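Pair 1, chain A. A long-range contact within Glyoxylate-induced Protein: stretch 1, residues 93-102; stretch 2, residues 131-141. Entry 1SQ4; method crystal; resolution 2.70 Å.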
# COMPACT_ATOMS: atom_id res chain seq x y z
N VAL A 93 -30.91 26.17 -0.85
CA VAL A 93 -31.50 25.74 0.39
C VAL A 93 -30.70 26.44 1.48
O VAL A 93 -29.48 26.30 1.56
CB VAL A 93 -31.41 24.22 0.59
CG1 VAL A 93 -31.89 23.85 1.97
CG2 VAL A 93 -32.24 23.50 -0.47
N LEU A 94 -31.40 27.22 2.30
CA LEU A 94 -30.76 27.94 3.40
C LEU A 94 -31.12 27.23 4.69
O LEU A 94 -32.29 26.90 4.94
CB LEU A 94 -31.25 29.39 3.44
CG LEU A 94 -30.38 30.52 2.85
CD1 LEU A 94 -29.83 30.14 1.49
CD2 LEU A 94 -31.22 31.78 2.75
N PHE A 95 -30.11 26.98 5.51
CA PHE A 95 -30.33 26.30 6.77
C PHE A 95 -29.55 26.99 7.88
O PHE A 95 -28.34 26.79 8.02
CB PHE A 95 -29.86 24.85 6.66
CG PHE A 95 -30.08 24.06 7.91
CD1 PHE A 95 -31.36 23.75 8.33
CD2 PHE A 95 -29.00 23.67 8.69
CE1 PHE A 95 -31.57 23.06 9.50
CE2 PHE A 95 -29.20 22.97 9.87
CZ PHE A 95 -30.49 22.66 10.28
N VAL A 96 -30.25 27.77 8.70
CA VAL A 96 -29.57 28.48 9.77
C VAL A 96 -29.23 27.59 10.95
O VAL A 96 -30.06 26.83 11.43
CB VAL A 96 -30.42 29.68 10.23
CG1 VAL A 96 -31.80 29.21 10.54
CG2 VAL A 96 -29.78 30.34 11.44
N VAL A 97 -27.99 27.70 11.41
CA VAL A 97 -27.52 26.90 12.54
C VAL A 97 -27.25 27.72 13.79
O VAL A 97 -27.18 27.18 14.89
CB VAL A 97 -26.24 26.12 12.18
CG1 VAL A 97 -26.55 25.08 11.12
CG2 VAL A 97 -25.16 27.07 11.70
N GLU A 98 -27.11 29.03 13.64
CA GLU A 98 -26.87 29.87 14.80
C GLU A 98 -27.27 31.28 14.49
O GLU A 98 -26.96 31.80 13.42
CB GLU A 98 -25.40 29.84 15.18
CG GLU A 98 -25.08 30.38 16.54
CD GLU A 98 -23.61 30.24 16.84
OE1 GLU A 98 -22.86 31.16 16.48
OE2 GLU A 98 -23.21 29.20 17.40
N GLY A 99 -27.98 31.89 15.43
CA GLY A 99 -28.44 33.26 15.25
C GLY A 99 -29.79 33.32 14.54
O GLY A 99 -30.47 32.31 14.37
N GLU A 100 -30.17 34.53 14.14
CA GLU A 100 -31.43 34.73 13.44
C GLU A 100 -31.19 35.42 12.11
O GLU A 100 -30.55 36.47 12.04
CB GLU A 100 -32.37 35.58 14.29
CG GLU A 100 -33.71 35.88 13.64
CD GLU A 100 -34.40 37.08 14.29
OE1 GLU A 100 -34.36 37.17 15.55
OE2 GLU A 100 -35.00 37.90 13.55
N LEU A 101 -31.70 34.82 11.04
CA LEU A 101 -31.54 35.37 9.71
C LEU A 101 -32.88 35.91 9.23
O LEU A 101 -33.93 35.36 9.56
CB LEU A 101 -31.04 34.29 8.74
CG LEU A 101 -30.59 34.68 7.32
CD1 LEU A 101 -29.49 35.71 7.40
CD2 LEU A 101 -30.09 33.46 6.58
N SER A 102 -32.83 37.00 8.48
CA SER A 102 -34.03 37.61 7.94
C SER A 102 -34.01 37.39 6.43
O SER A 102 -33.16 37.94 5.72
CB SER A 102 -34.03 39.11 8.26
OG SER A 102 -35.19 39.74 7.78
N THR A 131 -30.67 41.33 10.97
CA THR A 131 -31.24 42.48 11.69
C THR A 131 -31.00 42.44 13.19
O THR A 131 -31.50 43.30 13.89
CB THR A 131 -32.77 42.62 11.47
OG1 THR A 131 -33.44 41.46 11.97
CG2 THR A 131 -33.10 42.80 10.01
N THR A 132 -30.26 41.45 13.69
CA THR A 132 -30.01 41.37 15.13
C THR A 132 -28.66 41.97 15.49
O THR A 132 -27.90 42.39 14.62
CB THR A 132 -30.02 39.91 15.66
OG1 THR A 132 -28.77 39.29 15.36
CG2 THR A 132 -31.15 39.11 15.05
N GLY A 133 -28.36 42.00 16.79
CA GLY A 133 -27.10 42.54 17.25
C GLY A 133 -26.08 41.43 17.42
O GLY A 133 -24.93 41.68 17.79
N GLN A 134 -26.50 40.20 17.14
CA GLN A 134 -25.62 39.05 17.25
C GLN A 134 -25.35 38.44 15.87
O GLN A 134 -26.17 38.55 14.95
CB GLN A 134 -26.25 38.00 18.15
CG GLN A 134 -25.43 37.70 19.37
CD GLN A 134 -25.43 38.86 20.34
OE1 GLN A 134 -24.50 39.01 21.14
NE2 GLN A 134 -26.48 39.68 20.28
N HIS A 135 -24.19 37.80 15.72
CA HIS A 135 -23.85 37.18 14.45
C HIS A 135 -24.82 36.07 14.13
O HIS A 135 -25.52 35.56 15.00
CB HIS A 135 -22.44 36.62 14.46
CG HIS A 135 -21.37 37.66 14.54
ND1 HIS A 135 -20.11 37.47 14.02
CD2 HIS A 135 -21.38 38.90 15.08
CE1 HIS A 135 -19.38 38.55 14.24
NE2 HIS A 135 -20.13 39.43 14.88
N THR A 136 -24.86 35.70 12.86
CA THR A 136 -25.74 34.64 12.43
C THR A 136 -24.95 33.71 11.51
O THR A 136 -24.06 34.14 10.80
CB THR A 136 -26.97 35.21 11.70
OG1 THR A 136 -27.62 36.14 12.56
CG2 THR A 136 -27.94 34.11 11.34
N ARG A 137 -25.28 32.43 11.53
CA ARG A 137 -24.56 31.49 10.69
C ARG A 137 -25.50 30.50 10.05
O ARG A 137 -26.34 29.89 10.72
CB ARG A 137 -23.51 30.78 11.53
CG ARG A 137 -22.56 31.74 12.26
CD ARG A 137 -21.47 30.99 13.00
NE ARG A 137 -20.37 31.87 13.36
CZ ARG A 137 -20.41 32.75 14.35
NH1 ARG A 137 -21.50 32.85 15.10
NH2 ARG A 137 -19.37 33.54 14.57
N PHE A 138 -25.37 30.35 8.74
CA PHE A 138 -26.22 29.42 8.01
C PHE A 138 -25.49 28.70 6.89
O PHE A 138 -24.42 29.12 6.46
CB PHE A 138 -27.44 30.14 7.41
CG PHE A 138 -27.09 31.20 6.39
CD1 PHE A 138 -26.62 32.45 6.79
CD2 PHE A 138 -27.30 30.97 5.03
CE1 PHE A 138 -26.37 33.44 5.86
CE2 PHE A 138 -27.05 31.96 4.10
CZ PHE A 138 -26.59 33.19 4.51
N HIS A 139 -26.10 27.62 6.42
CA HIS A 139 -25.56 26.82 5.33
C HIS A 139 -26.28 27.22 4.05
O HIS A 139 -27.48 27.44 4.06
CB HIS A 139 -25.77 25.33 5.58
CG HIS A 139 -24.83 24.74 6.58
ND1 HIS A 139 -23.99 23.68 6.28
CD2 HIS A 139 -24.60 25.04 7.88
CE1 HIS A 139 -23.29 23.36 7.35
NE2 HIS A 139 -23.64 24.18 8.34
N TRP A 140 -25.53 27.31 2.96
CA TRP A 140 -26.11 27.68 1.68
C TRP A 140 -25.71 26.63 0.65
O TRP A 140 -24.56 26.57 0.21
CB TRP A 140 -25.61 29.08 1.30
CG TRP A 140 -26.18 29.68 0.02
CD1 TRP A 140 -27.17 29.16 -0.76
CD2 TRP A 140 -25.73 30.86 -0.64
NE1 TRP A 140 -27.35 29.95 -1.88
CE2 TRP A 140 -26.47 31.00 -1.83
CE3 TRP A 140 -24.74 31.83 -0.35
CZ2 TRP A 140 -26.28 32.05 -2.72
CZ3 TRP A 140 -24.55 32.88 -1.25
CH2 TRP A 140 -25.31 32.98 -2.42
N ILE A 141 -26.67 25.80 0.26
CA ILE A 141 -26.41 24.76 -0.70
C ILE A 141 -26.95 25.15 -2.08
O ILE A 141 -28.13 25.45 -2.24
CB ILE A 141 -27.06 23.47 -0.21
CG1 ILE A 141 -26.52 23.14 1.18
CG2 ILE A 141 -26.77 22.34 -1.16
CD1 ILE A 141 -27.27 22.05 1.90
O HOH W 1 -28.32 36.51 15.07

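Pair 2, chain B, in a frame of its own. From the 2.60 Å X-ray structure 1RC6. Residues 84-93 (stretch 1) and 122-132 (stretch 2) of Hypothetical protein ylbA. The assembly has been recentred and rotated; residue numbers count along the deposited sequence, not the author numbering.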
# COMPACT_ATOMS: atom_id res chain seq x y z
N PHE B 84 4.21 -4.98 5.85
CA PHE B 84 4.79 -3.71 5.43
C PHE B 84 3.90 -2.56 5.86
O PHE B 84 2.68 -2.59 5.65
CB PHE B 84 4.97 -3.71 3.91
CG PHE B 84 5.39 -2.38 3.34
CD1 PHE B 84 4.46 -1.40 3.05
CD2 PHE B 84 6.74 -2.11 3.12
CE1 PHE B 84 4.85 -0.17 2.55
CE2 PHE B 84 7.15 -0.87 2.62
CZ PHE B 84 6.20 0.10 2.34
N LEU B 85 4.49 -1.53 6.45
CA LEU B 85 3.74 -0.38 6.90
C LEU B 85 4.30 0.90 6.27
O LEU B 85 5.50 1.04 6.13
CB LEU B 85 3.80 -0.28 8.43
CG LEU B 85 3.13 0.91 9.13
CD1 LEU B 85 2.99 0.64 10.62
CD2 LEU B 85 3.92 2.17 8.89
N TYR B 86 3.41 1.82 5.91
CA TYR B 86 3.83 3.08 5.32
C TYR B 86 3.06 4.24 5.94
O TYR B 86 1.83 4.25 5.93
CB TYR B 86 3.60 3.07 3.81
CG TYR B 86 3.91 4.39 3.16
CD1 TYR B 86 5.19 4.66 2.69
CD2 TYR B 86 2.95 5.38 3.07
CE1 TYR B 86 5.50 5.91 2.14
CE2 TYR B 86 3.25 6.63 2.53
CZ TYR B 86 4.53 6.89 2.07
OH TYR B 86 4.86 8.14 1.60
N VAL B 87 3.79 5.20 6.48
CA VAL B 87 3.16 6.35 7.09
C VAL B 87 2.73 7.33 6.02
O VAL B 87 3.55 8.02 5.43
CB VAL B 87 4.10 7.08 8.06
CG1 VAL B 87 3.38 8.30 8.63
CG2 VAL B 87 4.53 6.13 9.18
N ILE B 88 1.43 7.38 5.78
CA ILE B 88 0.88 8.29 4.79
C ILE B 88 1.03 9.73 5.30
O ILE B 88 1.31 10.64 4.53
CB ILE B 88 -0.60 7.95 4.53
CG1 ILE B 88 -0.70 6.55 3.90
CG2 ILE B 88 -1.24 8.99 3.63
CD1 ILE B 88 -2.10 5.98 3.89
N SER B 89 0.86 9.91 6.60
CA SER B 89 0.98 11.24 7.20
C SER B 89 0.97 11.14 8.72
O SER B 89 0.41 10.20 9.29
CB SER B 89 -0.19 12.10 6.76
OG SER B 89 -1.36 11.65 7.43
N GLY B 90 1.60 12.12 9.38
CA GLY B 90 1.63 12.12 10.82
C GLY B 90 2.90 11.52 11.35
O GLY B 90 3.92 11.51 10.67
N ASN B 91 2.84 10.99 12.57
CA ASN B 91 4.00 10.39 13.20
C ASN B 91 3.58 9.26 14.08
O ASN B 91 2.68 9.42 14.91
CB ASN B 91 4.75 11.41 14.06
CG ASN B 91 5.60 12.33 13.24
OD1 ASN B 91 5.09 13.24 12.60
ND2 ASN B 91 6.92 12.09 13.24
N ILE B 92 4.24 8.12 13.91
CA ILE B 92 3.93 6.95 14.70
C ILE B 92 5.20 6.34 15.27
O ILE B 92 6.31 6.76 14.95
CB ILE B 92 3.23 5.86 13.84
CG1 ILE B 92 4.24 5.22 12.90
CG2 ILE B 92 2.11 6.47 13.01
CD1 ILE B 92 3.95 3.76 12.66
N THR B 93 5.02 5.34 16.12
CA THR B 93 6.13 4.66 16.74
C THR B 93 5.91 3.18 16.51
O THR B 93 5.00 2.58 17.08
CB THR B 93 6.17 4.95 18.25
OG1 THR B 93 6.41 6.34 18.45
CG2 THR B 93 7.27 4.15 18.93
N ALA B 122 2.09 8.50 17.48
CA ALA B 122 3.07 9.15 18.32
C ALA B 122 2.77 10.63 18.51
O ALA B 122 3.53 11.35 19.17
CB ALA B 122 4.46 8.98 17.74
N GLN B 123 1.66 11.09 17.95
CA GLN B 123 1.29 12.49 18.10
C GLN B 123 -0.13 12.67 18.58
O GLN B 123 -0.86 11.71 18.77
CB GLN B 123 1.52 13.23 16.78
CG GLN B 123 0.58 12.85 15.66
CD GLN B 123 0.94 13.56 14.36
OE1 GLN B 123 0.10 13.77 13.49
NE2 GLN B 123 2.22 13.94 14.23
N ALA B 124 -0.53 13.92 18.81
CA ALA B 124 -1.87 14.21 19.29
C ALA B 124 -2.92 14.07 18.20
O ALA B 124 -3.96 13.45 18.41
CB ALA B 124 -1.92 15.61 19.87
N GLU B 125 -2.64 14.64 17.04
CA GLU B 125 -3.55 14.59 15.91
C GLU B 125 -3.49 13.20 15.30
O GLU B 125 -2.59 12.42 15.59
CB GLU B 125 -3.17 15.62 14.85
CG GLU B 125 -2.58 16.91 15.40
CD GLU B 125 -1.10 16.78 15.74
OE1 GLU B 125 -0.76 15.99 16.65
OE2 GLU B 125 -0.28 17.46 15.09
N ASP B 126 -4.46 12.90 14.44
CA ASP B 126 -4.51 11.60 13.79
C ASP B 126 -3.34 11.35 12.85
O ASP B 126 -2.91 12.24 12.12
CB ASP B 126 -5.82 11.44 13.01
CG ASP B 126 -7.03 11.26 13.92
OD1 ASP B 126 -6.85 10.82 15.07
OD2 ASP B 126 -8.16 11.54 13.47
N SER B 127 -2.82 10.13 12.90
CA SER B 127 -1.73 9.73 12.04
C SER B 127 -2.32 8.66 11.14
O SER B 127 -2.99 7.74 11.61
CB SER B 127 -0.57 9.17 12.86
OG SER B 127 0.08 10.21 13.58
N GLN B 128 -2.10 8.78 9.84
CA GLN B 128 -2.66 7.82 8.90
C GLN B 128 -1.64 6.83 8.37
O GLN B 128 -0.55 7.20 7.94
CB GLN B 128 -3.34 8.56 7.75
CG GLN B 128 -3.87 7.67 6.67
CD GLN B 128 -4.86 8.38 5.79
OE1 GLN B 128 -6.03 8.52 6.16
NE2 GLN B 128 -4.41 8.86 4.62
N ILE B 129 -2.01 5.55 8.37
CA ILE B 129 -1.13 4.48 7.94
C ILE B 129 -1.67 3.57 6.82
O ILE B 129 -2.88 3.42 6.64
CB ILE B 129 -0.74 3.66 9.20
CG1 ILE B 129 0.77 3.66 9.33
CG2 ILE B 129 -1.34 2.28 9.19
CD1 ILE B 129 1.32 5.05 9.62
N PHE B 130 -0.75 2.98 6.06
CA PHE B 130 -1.10 2.04 4.99
C PHE B 130 -0.47 0.72 5.39
O PHE B 130 0.74 0.65 5.59
CB PHE B 130 -0.52 2.47 3.65
CG PHE B 130 -0.70 1.44 2.57
CD1 PHE B 130 -1.97 1.14 2.08
CD2 PHE B 130 0.38 0.72 2.08
CE1 PHE B 130 -2.15 0.14 1.13
CE2 PHE B 130 0.22 -0.27 1.13
CZ PHE B 130 -1.05 -0.57 0.65
N LEU B 131 -1.28 -0.33 5.51
CA LEU B 131 -0.78 -1.64 5.91
C LEU B 131 -0.91 -2.69 4.84
O LEU B 131 -1.83 -2.63 4.02
CB LEU B 131 -1.52 -2.14 7.15
CG LEU B 131 -0.91 -1.73 8.49
CD1 LEU B 131 -1.77 -2.30 9.59
CD2 LEU B 131 0.54 -2.24 8.59
N TYR B 132 -0.01 -3.66 4.88
CA TYR B 132 0.01 -4.72 3.89
C TYR B 132 0.60 -5.99 4.46
O TYR B 132 1.55 -5.95 5.24
CB TYR B 132 0.84 -4.26 2.70
CG TYR B 132 1.04 -5.29 1.61
CD1 TYR B 132 1.98 -6.30 1.74
CD2 TYR B 132 0.31 -5.23 0.42
CE1 TYR B 132 2.20 -7.22 0.71
CE2 TYR B 132 0.52 -6.14 -0.61
CZ TYR B 132 1.47 -7.13 -0.46
OH TYR B 132 1.73 -7.99 -1.51

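A backbone arrangement can be held constant while the side chains that pack upon it change, and these two contacts illustrate the point. In each, two antiparallel strands pair through several residues, and a beta bulge then shifts the register by one. Fourteen central residues superpose with an RMSD of 0.4 Å.

The ladder is the common element. In pair 1, Phe95(A) and His139(A) exchange two hydrogen bonds, Phe95(A) N to His139(A) O at 3.0 Å and His139(A) N to Phe95(A) O at 2.9 Å; in pair 2, Tyr86(B) and Phe130(B) do the same, with N to O distances of 2.9 Å in both directions. At the bulge one carbonyl serves two successive amides. Arg137(A) O accepts from Val97(A) N at 2.8 Å and from Glu98(A) N at 3.1 Å, while Gln128(B) O accepts from Ile88(B) N at 2.9 Å and, weakly, from Ser89(B) N at 3.3 Å.

Immediately after the bulge both chains keep glycine, Gly99(A) matching Gly90(B). Their positive phi angles would jam a CB against the preceding carbonyl, and the facing stretch leaves no room either: an ideal CB would lie 2.5 Å from His135(A) O in pair 1 and 2.5 Å from Ser127(B) OG in pair 2.

On one face, Phe138(A) and Ile129(B) occupy matching positions. The aromatic ring offers a flat surface, and Leu101(A) CD2 sits over it, 3.7 Å from the centroid of the Phe138(A) ring. The branched aliphatic chain instead reaches out with its tip: Ile129(B) CD1 approaches Val87(B) CG2 at 3.4 Å and Ile92(B) CG2 at 3.8 Å. Beside it, Leu94(A) CD1 meets Trp140(A) CD1 at 3.6 Å, whereas in pair 2 two leucines suffice, Leu85(B) CB lying 3.8 Å from Leu131(B) CD2.

Across the bulge the chemistry diverges further. Glu98(A) and Arg137(A) form a salt bridge, OE1 to NH1 at 2.6 Å. The matching Ser89(B) and Gln128(B) carry no such charges; Ser89(B) OG comes only within 3.7 Å of Gln128(B) CB, and Gln128(B) NE2 lies 3.3 Å from Ile88(B) CG2.

Past the glycine, a hydroxyl recurs at Thr136(A) and Ser127(B). Asn91(B) N donates directly to Ser127(B) OG at 3.0 Å. In pair 1 a water bridges the same positions, 2.9 Å from Glu100(A) N and 2.6 Å from Thr136(A) OG1. The scaffold thus fixes where side chains must meet, but not how they fill the space.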